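Local coordinates for protein CurJ (Moorea producens 3L, PDB 5TZ6) that is a polyketide synthase module whose dehydratase domain, here an inactive variant holding a ligand, probably removes water from intermediates of curacin biosynthesis, including by vinylogous dehydration, at residues 219-224 with 259-264; 186-191 with 195-200; 211-216 with 288-293; 169-172 with 177-180. The protein carries 1 engineered substitution. One frame throughout, in Å; residues are numbered along the deposited sequence.

Contact 1 of 4, residues 219-224 with 259-264; sequences DSCFQS and LWCYTC. With 7OD ((2E,5R)-5-hydroxy-2-methylhept-2-enoic acid), chain C.
S224 and C261 carry most of the surface buried here, with T263 and C221 beside them. T263 OG1 donates a hydrogen bond to S224 OG, 2.8 Å away, the polar link between the two segments. S224 holds its hydroxyl between its own backbone N and carbonyl carbon (chi1 60°), a setting that folds OG back over the helix toward C221 O. That bond, one turn back, is modelled too short for its exact length to be trusted. Next to this pair, C261 points its thiol at the helix: SG lies anti to the backbone N (chi1 178°) and reaches between S224 OG, 3.9 Å off, and C221 SG at 4.1 Å. The two sulfurs therefore pack without a disulfide. This is the hot-dog plan of the dehydratase, in which a central helix, here 215-223, is wrapped by an antiparallel sheet; I279 and L281 of the next strand, 274-282, also press on this interface. On the helix side turned away from strand 258-267, D219 belongs to the ligand pocket. Its OD1 accepts from the ligand hydroxyl OAH at 3.0 Å, while OD2 is gripped on its anti side by Q223 NE2 at 2.7 Å, the N-H pointing almost straight at it (168°). Q223 NE2 also bonds to F182 O, which steadies the amide and through it the carboxylate. With an alanine at D219, the ligand hydroxyl and Q223 NE2 would both probably lose an acceptor, and the amide could turn more freely.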
loop_
_atom_site.group_PDB
_atom_site.type_symbol
_atom_site.label_atom_id
_atom_site.label_comp_id
_atom_site.label_asym_id
_atom_site.label_seq_id
_atom_site.Cartn_x
_atom_site.Cartn_y
_atom_site.Cartn_z
ATOM N N ASP A 219 7.261 -26.354 3.191
ATOM C CA ASP A 219 7.213 -27.308 2.097
ATOM C C ASP A 219 7.819 -28.636 2.510
ATOM O O ASP A 219 7.248 -29.692 2.230
ATOM C CB ASP A 219 7.926 -26.765 0.866
ATOM C CG ASP A 219 7.563 -27.535 -0.385
ATOM O OD1 ASP A 219 6.450 -27.315 -0.910
ATOM O OD2 ASP A 219 8.380 -28.373 -0.832
ATOM N N SER A 220 8.969 -28.608 3.187
ATOM C CA SER A 220 9.575 -29.863 3.621
ATOM C C SER A 220 8.590 -30.669 4.456
ATOM O O SER A 220 8.453 -31.892 4.282
ATOM C CB SER A 220 10.844 -29.578 4.425
ATOM O OG SER A 220 11.808 -28.892 3.642
ATOM N N CYS A 221 7.856 -29.985 5.337
ATOM C CA CYS A 221 6.849 -30.673 6.135
ATOM C C CYS A 221 5.844 -31.380 5.240
ATOM O O CYS A 221 5.519 -32.552 5.461
ATOM C CB CYS A 221 6.142 -29.687 7.069
ATOM S SG CYS A 221 7.122 -29.223 8.502
ATOM N N PHE A 222 5.342 -30.689 4.212
ATOM C CA PHE A 222 4.448 -31.379 3.283
ATOM C C PHE A 222 5.149 -32.513 2.535
ATOM O O PHE A 222 4.505 -33.509 2.181
ATOM C CB PHE A 222 3.839 -30.389 2.292
ATOM C CG PHE A 222 3.003 -29.322 2.939
ATOM C CD1 PHE A 222 2.553 -29.469 4.242
ATOM C CD2 PHE A 222 2.649 -28.178 2.238
ATOM C CE1 PHE A 222 1.786 -28.488 4.844
ATOM C CE2 PHE A 222 1.878 -27.195 2.828
ATOM C CZ PHE A 222 1.447 -27.351 4.135
ATOM N N GLN A 223 6.463 -32.393 2.297
ATOM C CA GLN A 223 7.201 -33.438 1.592
ATOM C C GLN A 223 7.271 -34.716 2.406
ATOM O O GLN A 223 7.428 -35.803 1.839
ATOM C CB GLN A 223 8.624 -32.987 1.274
ATOM C CG GLN A 223 8.758 -31.763 0.407
ATOM C CD GLN A 223 10.183 -31.251 0.413
ATOM O OE1 GLN A 223 11.110 -32.000 0.702
ATOM N NE2 GLN A 223 10.362 -29.969 0.119
ATOM N N SER A 224 7.187 -34.607 3.733
ATOM C CA SER A 224 7.273 -35.814 4.548
ATOM C C SER A 224 6.253 -36.864 4.120
ATOM O O SER A 224 6.532 -38.064 4.199
ATOM C CB SER A 224 7.084 -35.475 6.028
ATOM O OG SER A 224 5.817 -34.884 6.264
ATOM N N LEU A 259 15.239 -29.666 13.456
ATOM C CA LEU A 259 13.854 -29.844 13.869
ATOM C C LEU A 259 13.416 -31.272 13.577
ATOM O O LEU A 259 14.044 -31.986 12.791
ATOM C CB LEU A 259 12.914 -28.872 13.143
ATOM C CG LEU A 259 13.252 -27.385 13.198
ATOM C CD1 LEU A 259 12.181 -26.600 12.464
ATOM C CD2 LEU A 259 13.402 -26.902 14.641
ATOM N N TRP A 260 12.321 -31.682 14.215
ATOM C CA TRP A 260 11.742 -32.998 13.986
ATOM C C TRP A 260 10.343 -32.833 13.412
ATOM O O TRP A 260 9.595 -31.948 13.833
ATOM C CB TRP A 260 11.678 -33.817 15.275
ATOM C CG TRP A 260 13.020 -34.187 15.841
ATOM C CD1 TRP A 260 13.684 -33.555 16.853
ATOM C CD2 TRP A 260 13.856 -35.280 15.437
ATOM N NE1 TRP A 260 14.880 -34.183 17.099
ATOM C CE2 TRP A 260 15.009 -35.247 16.246
ATOM C CE3 TRP A 260 13.740 -36.286 14.472
ATOM C CZ2 TRP A 260 16.036 -36.175 16.119
ATOM C CZ3 TRP A 260 14.758 -37.207 14.348
ATOM C CH2 TRP A 260 15.894 -37.146 15.166
ATOM N N CYS A 261 9.987 -33.692 12.460
ATOM C CA CYS A 261 8.688 -33.644 11.805
ATOM C C CYS A 261 8.049 -35.025 11.854
ATOM O O CYS A 261 8.539 -35.960 11.214
ATOM C CB CYS A 261 8.816 -33.165 10.361
ATOM S SG CYS A 261 7.240 -33.163 9.506
ATOM N N TYR A 262 6.943 -35.146 12.579
ATOM C CA TYR A 262 6.213 -36.397 12.716
ATOM C C TYR A 262 4.931 -36.319 11.904
ATOM O O TYR A 262 4.177 -35.355 12.021
ATOM C CB TYR A 262 5.900 -36.682 14.184
ATOM C CG TYR A 262 5.042 -37.905 14.422
ATOM C CD1 TYR A 262 5.456 -39.161 13.999
ATOM C CD2 TYR A 262 3.832 -37.807 15.104
ATOM C CE1 TYR A 262 4.677 -40.282 14.223
ATOM C CE2 TYR A 262 3.048 -38.923 15.338
ATOM C CZ TYR A 262 3.475 -40.158 14.894
ATOM O OH TYR A 262 2.700 -41.273 15.121
ATOM N N THR A 263 4.697 -37.322 11.068
ATOM C CA THR A 263 3.554 -37.341 10.170
ATOM C C THR A 263 2.872 -38.692 10.273
ATOM O O THR A 263 3.540 -39.719 10.423
ATOM C CB THR A 263 3.966 -37.097 8.705
ATOM O OG1 THR A 263 4.572 -35.804 8.570
ATOM C CG2 THR A 263 2.755 -37.186 7.788
ATOM N N CYS A 264 1.545 -38.692 10.206
ATOM C CA CYS A 264 0.810 -39.946 10.099
ATOM C C CYS A 264 -0.389 -39.733 9.194
ATOM O O CYS A 264 -0.928 -38.631 9.107
ATOM C CB CYS A 264 0.370 -40.484 11.467
ATOM S SG CYS A 264 -0.091 -39.224 12.654
HETATM O OAB 7OD C . 3.471 -29.041 -7.939
HETATM C CAA 7OD C . 2.939 -28.116 -7.293
HETATM O OAI 7OD C . 2.298 -27.224 -7.896
HETATM C CAC 7OD C . 3.067 -28.075 -5.766
HETATM C CAK 7OD C . 2.410 -26.931 -4.978
HETATM C CAD 7OD C . 3.852 -29.169 -5.023
HETATM C CAE 7OD C . 3.951 -29.085 -3.491
HETATM C CAF 7OD C . 4.617 -30.289 -2.781
HETATM O OAH 7OD C . 5.934 -29.913 -2.367
HETATM C CAG 7OD C . 4.718 -31.552 -3.645
HETATM C CAJ 7OD C . 5.024 -32.735 -2.724
#

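Contact 2 of 4, residues 186-191 with 195-200; sequences EQVWLG and VLCQMK
Q187 turns CG anti to its carbonyl carbon (chi1 -77°) and Q198 turns CG anti to its backbone N (chi1 -179°); both chains then run extended, so the two glutamines stand side by side with their ends together. Q187 NE2 donates to Q198 OE1 with the amide planes 36° apart, over a modelled length too short to be taken literally; Q187 OE1 goes on to K161. On the same sheet face the W189 indole stands beside Q198 and meets it edge-on, CZ3 lying 3.9 Å from Q198 CB. At that edge CE3 also lies 3.3 Å from L196 O, which takes the backbone N-H of W189 as well. L196 CD2 sits out of the ring plane near CE3, 4.1 Å away. Replacing W189 by an alanine would probably open a gap along this face, taking a neighbour from L196 CD2 and leaving the Q198 stem freer to swing. The opposite face is apolar: V195 CG2 fits between V188 CG1 (3.6 Å) and L190 CD2 (3.8 Å), and C197 SG rests on V188 CG2. At the far end E186 and K200 cross at about a right angle, CG of the glutamate packing against K200 CB, with only a long salt bridge, OE1 to NZ 3.8 Å. Q198 O is held by two donors, E186 N at 2.8 Å and Q187 N at 3.1 Å. Two residues facing one make a classic beta bulge, set in an antiparallel hairpin whose strand 194-200 joins strand 258-267 in the hot-dog fold.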
loop_
_atom_site.group_PDB
_atom_site.type_symbol
_atom_site.label_atom_id
_atom_site.label_comp_id
_atom_site.label_asym_id
_atom_site.label_seq_id
_atom_site.Cartn_x
_atom_site.Cartn_y
_atom_site.Cartn_z
ATOM N N GLU A 186 16.968 -34.343 6.377
ATOM C CA GLU A 186 18.239 -35.049 6.415
ATOM C C GLU A 186 18.082 -36.525 6.744
ATOM O O GLU A 186 18.871 -37.341 6.256
ATOM C CB GLU A 186 19.178 -34.414 7.443
ATOM C CG GLU A 186 19.680 -33.033 7.072
ATOM C CD GLU A 186 21.118 -33.060 6.596
ATOM O OE1 GLU A 186 22.009 -33.372 7.417
ATOM O OE2 GLU A 186 21.359 -32.776 5.403
ATOM N N GLN A 187 17.092 -36.903 7.553
ATOM C CA GLN A 187 16.975 -38.310 7.920
ATOM C C GLN A 187 15.510 -38.706 7.993
ATOM O O GLN A 187 14.642 -37.869 8.252
ATOM C CB GLN A 187 17.672 -38.593 9.255
ATOM C CG GLN A 187 19.175 -38.681 9.141
ATOM C CD GLN A 187 19.816 -39.150 10.426
ATOM O OE1 GLN A 187 20.357 -40.255 10.502
ATOM N NE2 GLN A 187 19.744 -38.315 11.454
ATOM N N VAL A 188 15.237 -39.990 7.764
ATOM C CA VAL A 188 13.859 -40.469 7.676
ATOM C C VAL A 188 13.745 -41.835 8.335
ATOM O O VAL A 188 14.522 -42.747 8.035
ATOM C CB VAL A 188 13.371 -40.532 6.217
ATOM C CG1 VAL A 188 11.896 -40.934 6.160
ATOM C CG2 VAL A 188 13.580 -39.187 5.540
ATOM N N TRP A 189 12.754 -41.979 9.214
ATOM C CA TRP A 189 12.441 -43.240 9.872
ATOM C C TRP A 189 10.984 -43.572 9.609
ATOM O O TRP A 189 10.098 -42.761 9.900
ATOM C CB TRP A 189 12.696 -43.162 11.376
ATOM C CG TRP A 189 14.129 -43.047 11.715
ATOM C CD1 TRP A 189 14.999 -44.066 11.959
ATOM C CD2 TRP A 189 14.871 -41.836 11.863
ATOM N NE1 TRP A 189 16.244 -43.563 12.245
ATOM C CE2 TRP A 189 16.192 -42.195 12.193
ATOM C CE3 TRP A 189 14.546 -40.481 11.745
ATOM C CZ2 TRP A 189 17.190 -41.249 12.407
ATOM C CZ3 TRP A 189 15.537 -39.542 11.959
ATOM C CH2 TRP A 189 16.845 -39.930 12.287
ATOM N N LEU A 190 10.738 -44.752 9.059
ATOM C CA LEU A 190 9.389 -45.201 8.762
ATOM C C LEU A 190 8.882 -46.113 9.869
ATOM O O LEU A 190 9.645 -46.907 10.437
ATOM C CB LEU A 190 9.328 -45.944 7.426
ATOM C CG LEU A 190 9.211 -45.126 6.143
ATOM C CD1 LEU A 190 9.190 -46.064 4.952
ATOM C CD2 LEU A 190 7.952 -44.266 6.161
ATOM N N GLY A 191 7.589 -45.980 10.166
ATOM C CA GLY A 191 6.843 -46.870 11.025
ATOM C C GLY A 191 5.624 -47.393 10.288
ATOM O O GLY A 191 5.580 -47.440 9.055
ATOM N N VAL A 195 5.684 -41.572 9.917
ATOM C CA VAL A 195 7.052 -41.269 9.516
ATOM C C VAL A 195 7.593 -40.155 10.401
ATOM O O VAL A 195 6.868 -39.221 10.757
ATOM C CB VAL A 195 7.138 -40.867 8.027
ATOM C CG1 VAL A 195 6.444 -39.536 7.796
ATOM C CG2 VAL A 195 8.595 -40.796 7.576
ATOM N N LEU A 196 8.879 -40.257 10.735
ATOM C CA LEU A 196 9.594 -39.262 11.521
ATOM C C LEU A 196 10.798 -38.784 10.725
ATOM O O LEU A 196 11.684 -39.579 10.396
ATOM C CB LEU A 196 10.039 -39.835 12.869
ATOM C CG LEU A 196 11.020 -38.978 13.676
ATOM C CD1 LEU A 196 10.309 -37.818 14.342
ATOM C CD2 LEU A 196 11.762 -39.820 14.710
ATOM N N CYS A 197 10.810 -37.500 10.388
ATOM C CA CYS A 197 11.894 -36.893 9.631
ATOM C C CYS A 197 12.719 -35.988 10.536
ATOM O O CYS A 197 12.167 -35.201 11.311
ATOM C CB CYS A 197 11.355 -36.088 8.450
ATOM S SG CYS A 197 10.467 -37.076 7.240
ATOM N N GLN A 198 14.036 -36.122 10.447
ATOM C CA GLN A 198 14.954 -35.139 10.991
ATOM C C GLN A 198 15.293 -34.134 9.903
ATOM O O GLN A 198 15.608 -34.524 8.768
ATOM C CB GLN A 198 16.236 -35.781 11.508
ATOM C CG GLN A 198 17.178 -34.754 12.100
ATOM C CD GLN A 198 18.479 -35.353 12.562
ATOM O OE1 GLN A 198 19.224 -35.926 11.768
ATOM N NE2 GLN A 198 18.764 -35.225 13.849
ATOM N N MET A 199 15.260 -32.851 10.268
ATOM C CA MET A 199 15.444 -31.745 9.342
ATOM C C MET A 199 16.526 -30.801 9.834
ATOM O O MET A 199 16.626 -30.519 11.034
ATOM C CB MET A 199 14.153 -30.956 9.153
ATOM C CG MET A 199 13.211 -31.576 8.157
ATOM S SD MET A 199 11.497 -31.308 8.597
ATOM C CE MET A 199 10.696 -31.750 7.057
ATOM N N LYS A 200 17.330 -30.316 8.892
ATOM C CA LYS A 200 18.334 -29.298 9.145
ATOM C C LYS A 200 18.154 -28.177 8.133
ATOM O O LYS A 200 17.694 -28.399 7.008
ATOM C CB LYS A 200 19.764 -29.851 9.044
ATOM C CG LYS A 200 20.148 -30.835 10.136
ATOM C CD LYS A 200 21.585 -31.311 9.952
ATOM C CE LYS A 200 22.030 -32.226 11.087
ATOM N NZ LYS A 200 23.433 -32.704 10.908
#

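Contact 3 of 4, residues 211-216 with 288-293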
loop_
_atom_site.group_PDB
_atom_site.type_symbol
_atom_site.label_atom_id
_atom_site.label_comp_id
_atom_site.label_asym_id
_atom_site.label_seq_id
_atom_site.Cartn_x
_atom_site.Cartn_y
_atom_site.Cartn_z
ATOM N N TYR A 211 11.831 -14.796 9.452
ATOM C CA TYR A 211 10.642 -15.555 9.098
ATOM C C TYR A 211 10.023 -16.196 10.333
ATOM O O TYR A 211 10.731 -16.637 11.242
ATOM C CB TYR A 211 10.983 -16.654 8.093
ATOM C CG TYR A 211 11.344 -16.197 6.694
ATOM C CD1 TYR A 211 12.651 -15.861 6.370
ATOM C CD2 TYR A 211 10.387 -16.146 5.687
ATOM C CE1 TYR A 211 12.992 -15.464 5.086
ATOM C CE2 TYR A 211 10.719 -15.746 4.399
ATOM C CZ TYR A 211 12.023 -15.407 4.105
ATOM O OH TYR A 211 12.364 -15.011 2.830
ATOM N N GLN A 212 8.691 -16.256 10.358
ATOM C CA GLN A 212 8.023 -17.149 11.299
ATOM C C GLN A 212 8.342 -18.605 10.967
ATOM O O GLN A 212 8.904 -19.338 11.789
ATOM C CB GLN A 212 6.509 -16.909 11.290
ATOM C CG GLN A 212 6.050 -15.648 12.014
ATOM C CD GLN A 212 6.636 -14.381 11.431
ATOM O OE1 GLN A 212 6.492 -14.111 10.241
ATOM N NE2 GLN A 212 7.296 -13.590 12.271
ATOM N N LEU A 213 7.973 -19.038 9.763
ATOM C CA LEU A 213 8.354 -20.337 9.221
ATOM C C LEU A 213 8.750 -20.139 7.770
ATOM O O LEU A 213 7.923 -19.720 6.954
ATOM C CB LEU A 213 7.222 -21.363 9.320
ATOM C CG LEU A 213 6.875 -21.945 10.684
ATOM C CD1 LEU A 213 5.843 -23.043 10.517
ATOM C CD2 LEU A 213 8.124 -22.478 11.371
ATOM N N HIS A 214 10.006 -20.428 7.457
ATOM C CA HIS A 214 10.495 -20.244 6.103
ATOM C C HIS A 214 9.642 -21.049 5.126
ATOM O O HIS A 214 9.238 -22.178 5.434
ATOM C CB HIS A 214 11.958 -20.674 6.004
ATOM C CG HIS A 214 12.677 -20.103 4.821
ATOM N ND1 HIS A 214 12.579 -20.646 3.558
ATOM C CD2 HIS A 214 13.512 -19.041 4.711
ATOM C CE1 HIS A 214 13.318 -19.940 2.719
ATOM N NE2 HIS A 214 13.896 -18.961 3.393
ATOM N N PRO A 215 9.305 -20.489 3.966
ATOM C CA PRO A 215 8.521 -21.270 2.994
ATOM C C PRO A 215 9.079 -22.667 2.776
ATOM O O PRO A 215 8.305 -23.635 2.731
ATOM C CB PRO A 215 8.583 -20.415 1.724
ATOM C CG PRO A 215 8.871 -19.020 2.195
ATOM C CD PRO A 215 9.629 -19.134 3.490
ATOM N N THR A 216 10.408 -22.804 2.673
ATOM C CA THR A 216 11.002 -24.107 2.383
ATOM C C THR A 216 10.826 -25.081 3.539
ATOM O O THR A 216 10.770 -26.297 3.318
ATOM C CB THR A 216 12.489 -23.960 2.043
ATOM O OG1 THR A 216 13.195 -23.362 3.140
ATOM C CG2 THR A 216 12.673 -23.107 0.795
ATOM N N LEU A 288 6.532 -27.773 20.596
ATOM C CA LEU A 288 5.810 -27.832 19.334
ATOM C C LEU A 288 5.963 -26.507 18.594
ATOM O O LEU A 288 5.615 -25.446 19.119
ATOM C CB LEU A 288 4.342 -28.148 19.603
ATOM C CG LEU A 288 3.477 -28.766 18.509
ATOM C CD1 LEU A 288 4.140 -30.000 17.912
ATOM C CD2 LEU A 288 2.127 -29.119 19.109
ATOM N N VAL A 289 6.515 -26.566 17.387
ATOM C CA VAL A 289 6.698 -25.381 16.554
ATOM C C VAL A 289 5.472 -25.116 15.683
ATOM O O VAL A 289 5.026 -23.973 15.554
ATOM C CB VAL A 289 7.973 -25.553 15.698
ATOM C CG1 VAL A 289 7.952 -24.611 14.503
ATOM C CG2 VAL A 289 9.224 -25.331 16.549
ATOM N N ALA A 290 4.909 -26.154 15.073
ATOM C CA ALA A 290 3.771 -25.993 14.178
ATOM C C ALA A 290 3.045 -27.323 14.097
ATOM O O ALA A 290 3.629 -28.387 14.325
ATOM C CB ALA A 290 4.200 -25.521 12.783
ATOM N N GLN A 291 1.768 -27.256 13.740
ATOM C CA GLN A 291 0.945 -28.454 13.678
ATOM C C GLN A 291 -0.050 -28.337 12.536
ATOM O O GLN A 291 -0.595 -27.260 12.285
ATOM C CB GLN A 291 0.195 -28.679 14.993
ATOM C CG GLN A 291 -0.522 -30.007 15.061
ATOM C CD GLN A 291 -1.191 -30.232 16.395
ATOM O OE1 GLN A 291 -1.087 -31.307 16.984
ATOM N NE2 GLN A 291 -1.888 -29.213 16.881
ATOM N N VAL A 292 -0.279 -29.446 11.842
ATOM C CA VAL A 292 -1.187 -29.486 10.702
ATOM C C VAL A 292 -2.184 -30.604 10.938
ATOM O O VAL A 292 -1.793 -31.767 11.101
ATOM C CB VAL A 292 -0.445 -29.703 9.375
ATOM C CG1 VAL A 292 -1.444 -29.819 8.221
ATOM C CG2 VAL A 292 0.543 -28.582 9.137
ATOM N N ILE A 293 -3.466 -30.257 10.931
ATOM C CA ILE A 293 -4.559 -31.200 11.115
ATOM C C ILE A 293 -5.363 -31.225 9.828
ATOM O O ILE A 293 -5.759 -30.169 9.315
ATOM C CB ILE A 293 -5.455 -30.803 12.304
ATOM C CG1 ILE A 293 -4.666 -30.845 13.612
ATOM C CG2 ILE A 293 -6.670 -31.721 12.391
ATOM C CD1 ILE A 293 -4.290 -32.236 14.045
#
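The loop that carries L213 passes strand 288-300 at a distance, the CA atoms of L213 and A290 standing 8.8 Å apart, just where V289 and A290 form a classic beta bulge against L281. Side chains alone close the gap. L213 sends its isobutyl group across: CG sits anti to the carbonyl carbon (chi1 -73°), and the two methyls fork over the bulge. CD1 reaches A290 CB at 3.7 Å, while CD2 touches V289 CG1 at 3.8 Å. V289 meets it with the methyl that lies anti to its own backbone N (chi1 160°). The contact is small, buried and wholly apolar. Immediately after L213 the chain enters helix 215-223, and H214 is its N-cap: ND1 accepts from T216 N at 3.2 Å, the N-H lying close to the imidazole plane and the bond fairly straight (162°). P215 CD sits over one face of that imidazole, toward its rim, and H214 CD2 lies in turn over the rim of the Y211 ring. H214 and P215 open the HPxxxD sequence motif of dehydratases, which ends at D219. F248 and F250 of strand 239-250 also touch L213, and S56 of helix 51-65 bonds to L213 O and packs on P215, placing the approach to helix 215-223 between helix 51-65 and the sheet that holds strands 239-250 and 288-300.

Contact 4 of 4, residues 169-172 with 177-180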
loop_
_atom_site.group_PDB
_atom_site.type_symbol
_atom_site.label_atom_id
_atom_site.label_comp_id
_atom_site.label_asym_id
_atom_site.label_seq_id
_atom_site.Cartn_x
_atom_site.Cartn_y
_atom_site.Cartn_z
ATOM N N GLN A 169 14.171 -38.193 -5.023
ATOM C CA GLN A 169 14.111 -38.909 -6.287
ATOM C C GLN A 169 12.667 -39.119 -6.705
ATOM O O GLN A 169 12.316 -38.896 -7.874
ATOM C CB GLN A 169 14.838 -40.246 -6.170
ATOM C CG GLN A 169 14.862 -41.027 -7.466
ATOM C CD GLN A 169 15.741 -40.360 -8.508
ATOM O OE1 GLN A 169 16.931 -40.156 -8.280
ATOM N NE2 GLN A 169 15.162 -40.024 -9.656
ATOM N N HIS A 170 11.808 -39.532 -5.760
ATOM C CA HIS A 170 10.398 -39.693 -6.097
ATOM C C HIS A 170 9.856 -38.426 -6.741
ATOM O O HIS A 170 9.092 -38.489 -7.711
ATOM C CB HIS A 170 9.581 -40.057 -4.853
ATOM C CG HIS A 170 8.100 -40.086 -5.093
ATOM N ND1 HIS A 170 7.406 -41.252 -5.335
ATOM C CD2 HIS A 170 7.180 -39.091 -5.117
ATOM C CE1 HIS A 170 6.123 -40.975 -5.499
ATOM N NE2 HIS A 170 5.960 -39.670 -5.377
ATOM N N LEU A 171 10.272 -37.264 -6.239
ATOM C CA LEU A 171 9.768 -36.023 -6.810
ATOM C C LEU A 171 10.459 -35.717 -8.129
ATOM O O LEU A 171 9.810 -35.279 -9.087
ATOM C CB LEU A 171 9.948 -34.876 -5.810
ATOM C CG LEU A 171 9.043 -34.937 -4.574
ATOM C CD1 LEU A 171 9.423 -33.852 -3.589
ATOM C CD2 LEU A 171 7.566 -34.811 -4.957
ATOM N N TRP A 172 11.771 -35.973 -8.198
ATOM C CA TRP A 172 12.516 -35.713 -9.424
ATOM C C TRP A 172 11.884 -36.423 -10.614
ATOM O O TRP A 172 11.807 -35.864 -11.715
ATOM C CB TRP A 172 13.973 -36.140 -9.240
ATOM C CG TRP A 172 14.914 -35.487 -10.202
ATOM C CD1 TRP A 172 15.263 -35.932 -11.446
ATOM C CD2 TRP A 172 15.600 -34.242 -10.015
ATOM N NE1 TRP A 172 16.147 -35.055 -12.030
ATOM C CE2 TRP A 172 16.362 -34.006 -11.176
ATOM C CE3 TRP A 172 15.652 -33.310 -8.972
ATOM C CZ2 TRP A 172 17.164 -32.880 -11.325
ATOM C CZ3 TRP A 172 16.447 -32.191 -9.124
ATOM C CH2 TRP A 172 17.193 -31.985 -10.292
ATOM N N HIS A 177 11.720 -30.748 -9.533
ATOM C CA HIS A 177 13.151 -30.654 -9.273
ATOM C C HIS A 177 13.357 -29.681 -8.115
ATOM O O HIS A 177 13.170 -28.463 -8.269
ATOM C CB HIS A 177 13.884 -30.177 -10.525
ATOM C CG HIS A 177 13.860 -31.155 -11.660
ATOM N ND1 HIS A 177 14.547 -30.942 -12.836
ATOM C CD2 HIS A 177 13.266 -32.365 -11.786
ATOM C CE1 HIS A 177 14.362 -31.970 -13.645
ATOM N NE2 HIS A 177 13.591 -32.849 -13.030
ATOM N N LEU A 178 13.740 -30.220 -6.959
ATOM C CA LEU A 178 13.960 -29.434 -5.750
ATOM C C LEU A 178 15.435 -29.073 -5.640
ATOM O O LEU A 178 16.296 -29.958 -5.633
ATOM C CB LEU A 178 13.519 -30.217 -4.511
ATOM C CG LEU A 178 12.039 -30.582 -4.344
ATOM C CD1 LEU A 178 11.829 -31.379 -3.066
ATOM C CD2 LEU A 178 11.138 -29.352 -4.358
ATOM N N GLY A 179 15.726 -27.781 -5.530
ATOM C CA GLY A 179 17.086 -27.337 -5.303
ATOM C C GLY A 179 17.504 -27.543 -3.855
ATOM O O GLY A 179 16.821 -28.187 -3.057
ATOM N N GLN A 180 18.645 -26.946 -3.507
ATOM C CA GLN A 180 19.226 -27.177 -2.188
ATOM C C GLN A 180 18.357 -26.594 -1.081
ATOM O O GLN A 180 18.095 -27.259 -0.072
ATOM C CB GLN A 180 20.627 -26.570 -2.124
ATOM C CG GLN A 180 21.411 -26.918 -0.868
ATOM C CD GLN A 180 22.899 -26.640 -1.013
ATOM O OE1 GLN A 180 23.420 -26.541 -2.125
ATOM N NE2 GLN A 180 23.589 -26.508 0.115
HETATM O O HOH W 1 13.363 -35.543 -14.097
#
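W172 lies in the last turn of helix 164-173 and H177 on the short strand 176-178, and the intervening turn brings their CA atoms to 5.1 Å. Their rings stack face to face: the imidazole and the six-membered ring of the indole are almost parallel, 4° apart, with centroids separated by 3.7 Å. H177 CD2 sits over the middle of the indole, and H177 CB adds a CH-pi contact over the same benzene ring, 3.9 Å from its centroid. W172 swings its indole over the strand with CG anti to the backbone N (chi1 -159°). A water fixes the imidazole from the edge: it donates to W172 O at 2.9 Å and bonds H177 NE2, lying in the ring plane. The strand of this helix-turn-strand unit is an outer strand of a small antiparallel sheet, pairing with 41-43 through H177 and I42. Toward the interior, L171 and L178 meet at their CD1 methyls, 3.5 Å apart. L171 is part of the ligand pocket, its side chain about 4 Å from the bound acid, and L178 packs on F41, the engineered residue of this variant, which also lines the ligand pocket.

Helix 215-223 ties the set together: contact 3 lies just before its start, at L213, and contact 1 near its end, their centres 10 Å apart. Contact 2 continues the sheet of contact 1 outward, with C261 O to C197 N and T263 O to V195 N both 2.9 Å, probable hydrogen bonds; M199 CE also packs on S220 CB at 3.4 Å, and the centres lie 8 Å apart. The ligand is shared by contact 1, through D219, and contact 4, through L171, whose centres are 16 Å apart; Q223 NE2 and L178 CD1 touch at 3.8 Å. Contact 2 is more remote, the M199 side chain about 11 Å from the ligand.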